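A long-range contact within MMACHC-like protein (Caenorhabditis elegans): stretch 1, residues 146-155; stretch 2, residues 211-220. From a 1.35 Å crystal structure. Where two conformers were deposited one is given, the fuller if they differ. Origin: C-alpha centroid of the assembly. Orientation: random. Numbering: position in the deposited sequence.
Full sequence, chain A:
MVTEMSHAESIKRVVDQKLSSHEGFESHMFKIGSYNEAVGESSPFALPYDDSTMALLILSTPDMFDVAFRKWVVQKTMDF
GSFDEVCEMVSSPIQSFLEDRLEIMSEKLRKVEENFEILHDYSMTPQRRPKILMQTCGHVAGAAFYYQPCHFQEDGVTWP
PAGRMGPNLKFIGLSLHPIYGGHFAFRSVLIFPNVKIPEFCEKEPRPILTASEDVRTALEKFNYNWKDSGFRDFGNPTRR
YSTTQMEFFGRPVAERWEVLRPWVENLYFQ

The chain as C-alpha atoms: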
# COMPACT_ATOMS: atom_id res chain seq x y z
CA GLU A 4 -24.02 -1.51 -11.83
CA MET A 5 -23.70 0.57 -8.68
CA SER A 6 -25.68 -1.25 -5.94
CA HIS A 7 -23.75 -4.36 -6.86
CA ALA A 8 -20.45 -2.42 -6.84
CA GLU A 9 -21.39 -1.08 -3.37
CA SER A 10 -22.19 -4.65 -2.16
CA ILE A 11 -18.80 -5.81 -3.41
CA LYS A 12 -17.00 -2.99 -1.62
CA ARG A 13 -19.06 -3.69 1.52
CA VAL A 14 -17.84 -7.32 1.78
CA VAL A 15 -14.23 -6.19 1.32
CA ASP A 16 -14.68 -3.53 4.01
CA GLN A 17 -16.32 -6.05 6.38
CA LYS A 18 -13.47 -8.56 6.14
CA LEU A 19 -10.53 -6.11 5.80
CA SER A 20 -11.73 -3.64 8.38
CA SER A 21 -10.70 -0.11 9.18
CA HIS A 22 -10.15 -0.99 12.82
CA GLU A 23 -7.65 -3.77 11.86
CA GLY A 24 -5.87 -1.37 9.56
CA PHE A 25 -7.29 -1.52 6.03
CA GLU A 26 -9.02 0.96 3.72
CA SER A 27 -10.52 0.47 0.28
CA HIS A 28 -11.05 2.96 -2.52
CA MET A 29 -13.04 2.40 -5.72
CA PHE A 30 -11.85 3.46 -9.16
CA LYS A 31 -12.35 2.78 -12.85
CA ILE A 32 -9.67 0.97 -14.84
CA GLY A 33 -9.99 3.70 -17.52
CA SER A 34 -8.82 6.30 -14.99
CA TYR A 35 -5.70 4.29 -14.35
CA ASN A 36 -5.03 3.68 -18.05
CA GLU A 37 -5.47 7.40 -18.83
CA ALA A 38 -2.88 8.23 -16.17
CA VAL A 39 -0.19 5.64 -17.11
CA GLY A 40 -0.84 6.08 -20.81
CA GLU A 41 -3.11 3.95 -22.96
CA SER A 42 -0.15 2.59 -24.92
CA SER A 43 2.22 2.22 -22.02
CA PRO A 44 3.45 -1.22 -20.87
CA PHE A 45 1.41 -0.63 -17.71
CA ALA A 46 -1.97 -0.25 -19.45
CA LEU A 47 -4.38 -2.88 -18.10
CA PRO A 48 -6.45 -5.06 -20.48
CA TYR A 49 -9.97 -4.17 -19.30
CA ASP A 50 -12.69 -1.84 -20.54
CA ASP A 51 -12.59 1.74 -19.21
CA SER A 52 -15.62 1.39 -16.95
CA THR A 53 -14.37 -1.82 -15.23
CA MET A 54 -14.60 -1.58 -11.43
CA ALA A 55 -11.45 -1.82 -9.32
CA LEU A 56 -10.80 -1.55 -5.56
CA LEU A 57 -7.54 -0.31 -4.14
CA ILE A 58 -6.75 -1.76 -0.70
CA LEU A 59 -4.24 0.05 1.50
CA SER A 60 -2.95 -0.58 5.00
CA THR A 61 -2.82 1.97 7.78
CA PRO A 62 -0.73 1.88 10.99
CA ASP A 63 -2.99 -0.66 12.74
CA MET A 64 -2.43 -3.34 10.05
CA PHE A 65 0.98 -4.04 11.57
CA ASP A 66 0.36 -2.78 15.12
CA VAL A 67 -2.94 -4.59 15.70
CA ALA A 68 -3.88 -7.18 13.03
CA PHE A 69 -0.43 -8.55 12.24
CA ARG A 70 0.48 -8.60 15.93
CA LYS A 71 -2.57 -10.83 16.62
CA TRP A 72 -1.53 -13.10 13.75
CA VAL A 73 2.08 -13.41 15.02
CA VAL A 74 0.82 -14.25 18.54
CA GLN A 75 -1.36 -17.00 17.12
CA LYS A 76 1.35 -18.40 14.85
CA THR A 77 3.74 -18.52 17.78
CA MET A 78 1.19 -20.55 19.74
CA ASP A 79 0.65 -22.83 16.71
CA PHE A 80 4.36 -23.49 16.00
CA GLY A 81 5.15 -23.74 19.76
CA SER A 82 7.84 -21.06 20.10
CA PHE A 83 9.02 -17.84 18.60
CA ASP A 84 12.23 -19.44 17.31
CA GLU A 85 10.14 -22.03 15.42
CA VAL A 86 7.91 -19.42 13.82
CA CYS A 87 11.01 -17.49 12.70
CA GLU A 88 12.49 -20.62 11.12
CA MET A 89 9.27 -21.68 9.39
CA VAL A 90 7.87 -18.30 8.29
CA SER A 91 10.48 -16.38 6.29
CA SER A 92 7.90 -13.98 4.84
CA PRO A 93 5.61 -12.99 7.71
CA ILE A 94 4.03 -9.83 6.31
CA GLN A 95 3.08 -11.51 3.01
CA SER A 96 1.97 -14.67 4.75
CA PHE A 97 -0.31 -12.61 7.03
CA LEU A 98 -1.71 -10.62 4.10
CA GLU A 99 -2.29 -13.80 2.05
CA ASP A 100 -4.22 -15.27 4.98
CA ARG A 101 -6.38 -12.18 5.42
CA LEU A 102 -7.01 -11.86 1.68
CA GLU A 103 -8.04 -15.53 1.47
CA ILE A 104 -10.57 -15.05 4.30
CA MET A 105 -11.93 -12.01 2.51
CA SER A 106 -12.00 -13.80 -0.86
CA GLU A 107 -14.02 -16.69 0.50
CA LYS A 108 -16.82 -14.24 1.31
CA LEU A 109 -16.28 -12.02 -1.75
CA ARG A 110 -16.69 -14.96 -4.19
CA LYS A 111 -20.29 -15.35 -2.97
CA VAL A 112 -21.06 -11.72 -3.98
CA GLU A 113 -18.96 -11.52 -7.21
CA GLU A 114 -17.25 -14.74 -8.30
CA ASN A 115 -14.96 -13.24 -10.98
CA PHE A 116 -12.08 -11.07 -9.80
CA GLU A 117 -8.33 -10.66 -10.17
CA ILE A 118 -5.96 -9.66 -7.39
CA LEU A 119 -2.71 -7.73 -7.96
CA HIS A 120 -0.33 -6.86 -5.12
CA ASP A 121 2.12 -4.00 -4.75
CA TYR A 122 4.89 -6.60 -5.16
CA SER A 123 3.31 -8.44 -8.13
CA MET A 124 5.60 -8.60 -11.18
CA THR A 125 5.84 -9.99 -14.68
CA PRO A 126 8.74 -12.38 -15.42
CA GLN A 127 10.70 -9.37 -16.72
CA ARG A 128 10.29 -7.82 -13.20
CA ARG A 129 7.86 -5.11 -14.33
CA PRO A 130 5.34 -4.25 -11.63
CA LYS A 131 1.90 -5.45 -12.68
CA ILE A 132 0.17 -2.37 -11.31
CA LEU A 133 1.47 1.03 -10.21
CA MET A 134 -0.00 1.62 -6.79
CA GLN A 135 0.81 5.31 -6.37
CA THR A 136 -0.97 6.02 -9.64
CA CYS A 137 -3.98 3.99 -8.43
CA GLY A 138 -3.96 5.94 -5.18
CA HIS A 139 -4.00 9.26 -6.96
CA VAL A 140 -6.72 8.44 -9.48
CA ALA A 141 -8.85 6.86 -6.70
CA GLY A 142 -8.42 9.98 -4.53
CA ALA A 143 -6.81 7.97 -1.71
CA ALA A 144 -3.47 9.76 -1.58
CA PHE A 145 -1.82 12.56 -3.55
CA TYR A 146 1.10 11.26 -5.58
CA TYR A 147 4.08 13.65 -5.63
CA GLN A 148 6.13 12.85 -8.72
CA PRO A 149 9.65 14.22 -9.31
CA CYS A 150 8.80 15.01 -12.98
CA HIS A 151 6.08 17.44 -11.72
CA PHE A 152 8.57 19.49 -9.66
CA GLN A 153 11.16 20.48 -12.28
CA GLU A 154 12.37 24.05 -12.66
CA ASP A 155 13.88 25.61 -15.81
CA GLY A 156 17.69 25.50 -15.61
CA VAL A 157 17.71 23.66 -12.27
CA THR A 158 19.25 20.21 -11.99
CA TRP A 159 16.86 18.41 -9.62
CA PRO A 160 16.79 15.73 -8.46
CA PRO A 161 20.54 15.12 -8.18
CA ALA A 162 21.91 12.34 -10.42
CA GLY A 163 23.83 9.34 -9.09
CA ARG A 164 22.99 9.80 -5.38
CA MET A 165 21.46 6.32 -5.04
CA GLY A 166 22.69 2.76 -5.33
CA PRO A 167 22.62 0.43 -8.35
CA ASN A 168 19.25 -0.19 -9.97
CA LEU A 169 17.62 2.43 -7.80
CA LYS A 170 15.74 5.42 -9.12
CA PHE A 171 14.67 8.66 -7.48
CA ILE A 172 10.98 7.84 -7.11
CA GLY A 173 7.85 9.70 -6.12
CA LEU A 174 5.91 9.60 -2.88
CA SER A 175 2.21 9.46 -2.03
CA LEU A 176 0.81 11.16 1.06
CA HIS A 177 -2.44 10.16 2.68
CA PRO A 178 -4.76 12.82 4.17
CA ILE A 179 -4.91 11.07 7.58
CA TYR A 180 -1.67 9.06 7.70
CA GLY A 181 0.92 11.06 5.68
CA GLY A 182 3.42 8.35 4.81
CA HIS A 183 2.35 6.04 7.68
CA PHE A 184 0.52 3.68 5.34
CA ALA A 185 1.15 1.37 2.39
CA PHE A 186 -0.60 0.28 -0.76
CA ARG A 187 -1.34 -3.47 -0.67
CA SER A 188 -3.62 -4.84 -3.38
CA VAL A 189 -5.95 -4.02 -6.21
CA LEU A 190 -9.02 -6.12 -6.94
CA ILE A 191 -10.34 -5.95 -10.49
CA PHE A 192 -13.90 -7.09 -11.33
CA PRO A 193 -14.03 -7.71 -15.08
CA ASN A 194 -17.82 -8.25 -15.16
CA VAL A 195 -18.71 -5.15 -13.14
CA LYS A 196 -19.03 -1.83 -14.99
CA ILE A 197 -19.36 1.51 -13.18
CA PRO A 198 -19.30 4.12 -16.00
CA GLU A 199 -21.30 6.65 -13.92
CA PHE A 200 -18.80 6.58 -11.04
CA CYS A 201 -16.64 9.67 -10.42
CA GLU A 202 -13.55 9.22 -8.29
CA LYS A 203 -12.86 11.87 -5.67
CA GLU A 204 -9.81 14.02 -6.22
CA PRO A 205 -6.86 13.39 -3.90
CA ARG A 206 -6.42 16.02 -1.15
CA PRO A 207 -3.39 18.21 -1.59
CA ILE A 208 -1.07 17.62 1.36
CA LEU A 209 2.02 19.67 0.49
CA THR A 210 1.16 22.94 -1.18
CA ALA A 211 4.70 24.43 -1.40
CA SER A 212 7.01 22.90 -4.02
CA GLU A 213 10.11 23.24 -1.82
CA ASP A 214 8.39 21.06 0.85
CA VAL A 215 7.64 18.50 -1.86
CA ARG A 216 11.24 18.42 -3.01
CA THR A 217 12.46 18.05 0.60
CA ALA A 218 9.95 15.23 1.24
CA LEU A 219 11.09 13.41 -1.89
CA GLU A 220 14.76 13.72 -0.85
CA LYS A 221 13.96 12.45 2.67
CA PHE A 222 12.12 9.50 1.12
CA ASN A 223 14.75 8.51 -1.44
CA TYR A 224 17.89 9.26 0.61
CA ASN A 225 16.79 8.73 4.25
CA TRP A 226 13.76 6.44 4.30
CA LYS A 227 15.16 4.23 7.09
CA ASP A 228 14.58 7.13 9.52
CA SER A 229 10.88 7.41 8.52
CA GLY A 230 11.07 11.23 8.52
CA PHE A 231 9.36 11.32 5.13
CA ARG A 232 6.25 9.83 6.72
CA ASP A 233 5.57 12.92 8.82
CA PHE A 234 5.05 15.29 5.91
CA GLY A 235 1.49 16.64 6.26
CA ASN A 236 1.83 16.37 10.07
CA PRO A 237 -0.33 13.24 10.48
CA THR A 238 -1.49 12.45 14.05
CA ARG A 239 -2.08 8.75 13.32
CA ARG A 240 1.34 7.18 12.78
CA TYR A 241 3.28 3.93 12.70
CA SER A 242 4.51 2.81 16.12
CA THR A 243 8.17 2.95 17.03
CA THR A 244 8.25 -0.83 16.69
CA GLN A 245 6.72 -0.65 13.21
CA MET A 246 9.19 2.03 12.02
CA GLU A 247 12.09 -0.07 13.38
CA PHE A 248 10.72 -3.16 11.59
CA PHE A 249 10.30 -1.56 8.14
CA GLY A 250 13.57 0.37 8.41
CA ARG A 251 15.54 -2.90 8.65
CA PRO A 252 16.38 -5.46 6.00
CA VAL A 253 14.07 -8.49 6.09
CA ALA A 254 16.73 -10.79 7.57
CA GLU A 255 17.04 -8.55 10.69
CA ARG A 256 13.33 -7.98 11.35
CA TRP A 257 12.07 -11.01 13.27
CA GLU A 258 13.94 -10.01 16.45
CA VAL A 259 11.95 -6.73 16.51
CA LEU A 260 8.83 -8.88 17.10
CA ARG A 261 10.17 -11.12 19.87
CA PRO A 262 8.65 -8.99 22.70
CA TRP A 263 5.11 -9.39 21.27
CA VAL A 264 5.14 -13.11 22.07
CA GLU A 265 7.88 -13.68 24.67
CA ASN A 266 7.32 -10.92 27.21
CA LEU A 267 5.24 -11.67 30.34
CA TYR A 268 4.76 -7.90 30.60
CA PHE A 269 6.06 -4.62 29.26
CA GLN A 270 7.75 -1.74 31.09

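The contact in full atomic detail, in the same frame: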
# COMPACT_ATOMS: atom_id res chain seq x y z
N TYR A 146 -0.17 11.81 -5.13
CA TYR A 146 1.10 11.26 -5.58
C TYR A 146 2.01 12.41 -6.06
O TYR A 146 1.74 13.04 -7.11
CB TYR A 146 0.85 10.25 -6.71
CG TYR A 146 2.08 9.58 -7.31
CD1 TYR A 146 3.25 9.37 -6.55
CD2 TYR A 146 2.03 9.06 -8.58
CE1 TYR A 146 4.33 8.70 -7.09
CE2 TYR A 146 3.12 8.40 -9.14
CZ TYR A 146 4.27 8.23 -8.38
OH TYR A 146 5.38 7.55 -8.90
N TYR A 147 3.10 12.63 -5.32
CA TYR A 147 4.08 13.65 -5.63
C TYR A 147 5.19 13.05 -6.49
O TYR A 147 6.00 12.21 -6.01
CB TYR A 147 4.64 14.26 -4.33
CG TYR A 147 3.60 15.03 -3.60
CD1 TYR A 147 3.28 16.32 -3.98
CD2 TYR A 147 2.87 14.46 -2.57
CE1 TYR A 147 2.24 16.99 -3.40
CE2 TYR A 147 1.84 15.14 -1.95
CZ TYR A 147 1.50 16.39 -2.39
OH TYR A 147 0.45 17.08 -1.81
N GLN A 148 5.23 13.46 -7.76
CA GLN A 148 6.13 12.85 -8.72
C GLN A 148 7.28 13.81 -9.04
O GLN A 148 7.03 14.98 -9.31
CB GLN A 148 5.36 12.57 -10.01
CG GLN A 148 4.17 11.64 -9.80
CD GLN A 148 3.64 11.07 -11.10
OE1 GLN A 148 4.38 10.42 -11.84
NE2 GLN A 148 2.39 11.31 -11.37
N PRO A 149 8.54 13.31 -9.06
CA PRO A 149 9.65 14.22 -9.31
C PRO A 149 9.52 15.00 -10.62
O PRO A 149 9.90 16.18 -10.67
CB PRO A 149 10.86 13.29 -9.35
CG PRO A 149 10.49 12.15 -8.46
CD PRO A 149 9.01 11.97 -8.62
N CYS A 150 8.96 14.36 -11.65
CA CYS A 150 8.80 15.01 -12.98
C CYS A 150 7.84 16.21 -12.94
O CYS A 150 7.82 17.01 -13.88
CB CYS A 150 8.31 13.99 -14.04
SG CYS A 150 6.65 13.27 -13.74
N HIS A 151 7.00 16.29 -11.89
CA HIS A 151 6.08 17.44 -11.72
C HIS A 151 6.67 18.62 -10.93
O HIS A 151 5.98 19.62 -10.71
CB HIS A 151 4.77 16.98 -11.06
CG HIS A 151 3.94 16.07 -11.91
ND1 HIS A 151 3.00 15.21 -11.37
CD2 HIS A 151 3.90 15.88 -13.25
CE1 HIS A 151 2.41 14.54 -12.35
NE2 HIS A 151 2.95 14.92 -13.50
N PHE A 152 7.92 18.48 -10.49
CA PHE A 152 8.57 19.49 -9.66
C PHE A 152 9.95 19.92 -10.23
O PHE A 152 10.85 20.32 -9.51
CB PHE A 152 8.63 18.99 -8.20
CG PHE A 152 7.27 18.89 -7.57
CD1 PHE A 152 6.66 20.02 -7.01
CD2 PHE A 152 6.49 17.73 -7.73
CE1 PHE A 152 5.36 19.97 -6.55
CE2 PHE A 152 5.18 17.68 -7.27
CZ PHE A 152 4.61 18.81 -6.69
N GLN A 153 10.01 19.94 -11.55
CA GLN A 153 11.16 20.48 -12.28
C GLN A 153 11.09 21.99 -12.40
O GLN A 153 10.00 22.57 -12.51
CB GLN A 153 11.20 19.88 -13.69
CG GLN A 153 11.33 18.39 -13.71
CD GLN A 153 12.63 17.95 -13.11
OE1 GLN A 153 13.69 18.29 -13.60
NE2 GLN A 153 12.56 17.27 -12.00
N GLU A 154 12.26 22.62 -12.40
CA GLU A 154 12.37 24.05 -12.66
C GLU A 154 13.34 24.28 -13.82
O GLU A 154 14.30 23.54 -13.99
CB GLU A 154 12.87 24.78 -11.42
CG GLU A 154 11.82 24.90 -10.32
CD GLU A 154 10.61 25.70 -10.76
OE1 GLU A 154 10.76 26.56 -11.66
OE2 GLU A 154 9.51 25.48 -10.22
N ASP A 155 13.05 25.31 -14.63
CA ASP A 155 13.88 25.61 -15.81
C ASP A 155 15.30 25.98 -15.38
O ASP A 155 15.49 26.87 -14.55
CB ASP A 155 13.27 26.76 -16.62
CG ASP A 155 12.01 26.34 -17.39
OD1 ASP A 155 11.97 25.20 -17.89
OD2 ASP A 155 11.07 27.16 -17.49
N ALA A 211 3.49 23.68 -0.99
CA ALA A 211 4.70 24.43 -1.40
C ALA A 211 5.70 23.47 -2.05
O ALA A 211 6.07 22.42 -1.43
CB ALA A 211 5.33 25.12 -0.20
N SER A 212 6.15 23.80 -3.26
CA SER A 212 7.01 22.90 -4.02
C SER A 212 8.32 22.57 -3.31
O SER A 212 8.84 21.47 -3.45
CB SER A 212 7.29 23.46 -5.41
OG SER A 212 6.11 23.48 -6.18
N GLU A 213 8.86 23.53 -2.55
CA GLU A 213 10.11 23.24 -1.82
C GLU A 213 9.91 22.18 -0.73
O GLU A 213 10.79 21.44 -0.45
CB GLU A 213 10.75 24.52 -1.26
CG GLU A 213 11.28 25.48 -2.32
CD GLU A 213 12.46 24.96 -3.17
OE1 GLU A 213 13.19 24.04 -2.75
OE2 GLU A 213 12.65 25.49 -4.28
N ASP A 214 8.72 22.16 -0.10
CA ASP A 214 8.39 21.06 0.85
C ASP A 214 8.29 19.73 0.15
O ASP A 214 8.79 18.71 0.65
CB ASP A 214 7.06 21.32 1.59
CG ASP A 214 7.15 22.47 2.57
OD1 ASP A 214 8.26 22.72 3.12
OD2 ASP A 214 6.12 23.10 2.82
N VAL A 215 7.73 19.74 -1.07
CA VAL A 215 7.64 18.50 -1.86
C VAL A 215 9.02 17.98 -2.18
O VAL A 215 9.31 16.79 -2.00
CB VAL A 215 6.83 18.71 -3.16
CG1 VAL A 215 6.84 17.45 -4.02
CG2 VAL A 215 5.40 19.14 -2.85
N ARG A 216 9.91 18.87 -2.64
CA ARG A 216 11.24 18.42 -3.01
C ARG A 216 12.01 17.88 -1.78
O ARG A 216 12.68 16.85 -1.87
CB ARG A 216 12.04 19.53 -3.73
CG ARG A 216 11.54 19.82 -5.15
CD ARG A 216 12.43 20.79 -5.92
NE ARG A 216 12.08 22.15 -5.60
CZ ARG A 216 11.17 22.90 -6.25
NH1 ARG A 216 10.89 24.10 -5.80
NH2 ARG A 216 10.54 22.45 -7.36
N THR A 217 11.83 18.52 -0.63
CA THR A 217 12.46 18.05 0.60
C THR A 217 11.91 16.67 0.99
O THR A 217 12.66 15.78 1.37
CB THR A 217 12.27 19.04 1.74
OG1 THR A 217 12.85 20.29 1.37
CG2 THR A 217 12.93 18.55 3.02
N ALA A 218 10.59 16.51 0.90
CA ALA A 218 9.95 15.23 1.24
C ALA A 218 10.49 14.11 0.34
O ALA A 218 10.79 13.00 0.81
CB ALA A 218 8.44 15.34 1.11
N LEU A 219 10.62 14.41 -0.96
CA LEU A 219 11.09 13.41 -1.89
C LEU A 219 12.56 13.04 -1.64
O LEU A 219 12.93 11.85 -1.78
CB LEU A 219 10.88 13.86 -3.34
CG LEU A 219 9.41 13.91 -3.80
CD1 LEU A 219 9.26 14.56 -5.14
CD2 LEU A 219 8.83 12.54 -3.81
N GLU A 220 13.38 14.01 -1.26
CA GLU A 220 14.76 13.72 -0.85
C GLU A 220 14.80 12.88 0.43
O GLU A 220 15.57 11.93 0.51
CB GLU A 220 15.56 15.00 -0.70
CG GLU A 220 15.81 15.70 -2.05
CD GLU A 220 16.65 16.95 -1.97
OE1 GLU A 220 17.27 17.20 -0.92
OE2 GLU A 220 16.71 17.70 -2.98

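This contact is a small, largely apolar packing of one helix face against a strand end and the segment that follows it, closed at its more exposed end by a single hydrogen bond from an arginine to a backbone carbonyl. It illustrates a general principle: a helix presents side chains to a neighbour at intervals of three or four residues, and here Ser 212, Val 215, Arg 216 and Leu 219 supply every contact from the helical side.

Val 215 lies at the centre, packing against two aromatic rings, and both of its methyl groups lie within reach of both. CG1 of Val 215 sits 3.5 Å from the centroid of the Phe 152 ring and only 6° off the ring normal, a CH-pi arrangement in which the methyl rests almost squarely over the face. CG2 of Val 215 meets CD1 of Tyr 147 at 3.7 Å, approaching that ring obliquely. At the edge of the Phe 152 ring, near its plane, OG of Ser 212 comes within 3.6 Å of CD1.

One turn further along, Leu 219 reaches the backbone as much as side chains: its CD2 lies 3.6 Å from O of Tyr 147, while its CD1 packs more loosely, 4.3 Å from CG of Pro 149.

Arg 216 shows how a long side chain can join a contact that its CA-to-CB bond does not face. That bond points sideways, yet the guanidinium reaches stretch 1, where NH2 of Arg 216 donates to O of Phe 152 at 3.0 Å. The same group is held within its own helix by a salt bridge, NH1 of Arg 216 to OE2 of Glu 213 at 2.7 Å, although the hydrogen bond in that pair is weak. Glu 154 adds a nearby opposite charge, but its OE2 remains 4.3 Å from NH2 of Arg 216, beyond a salt bridge.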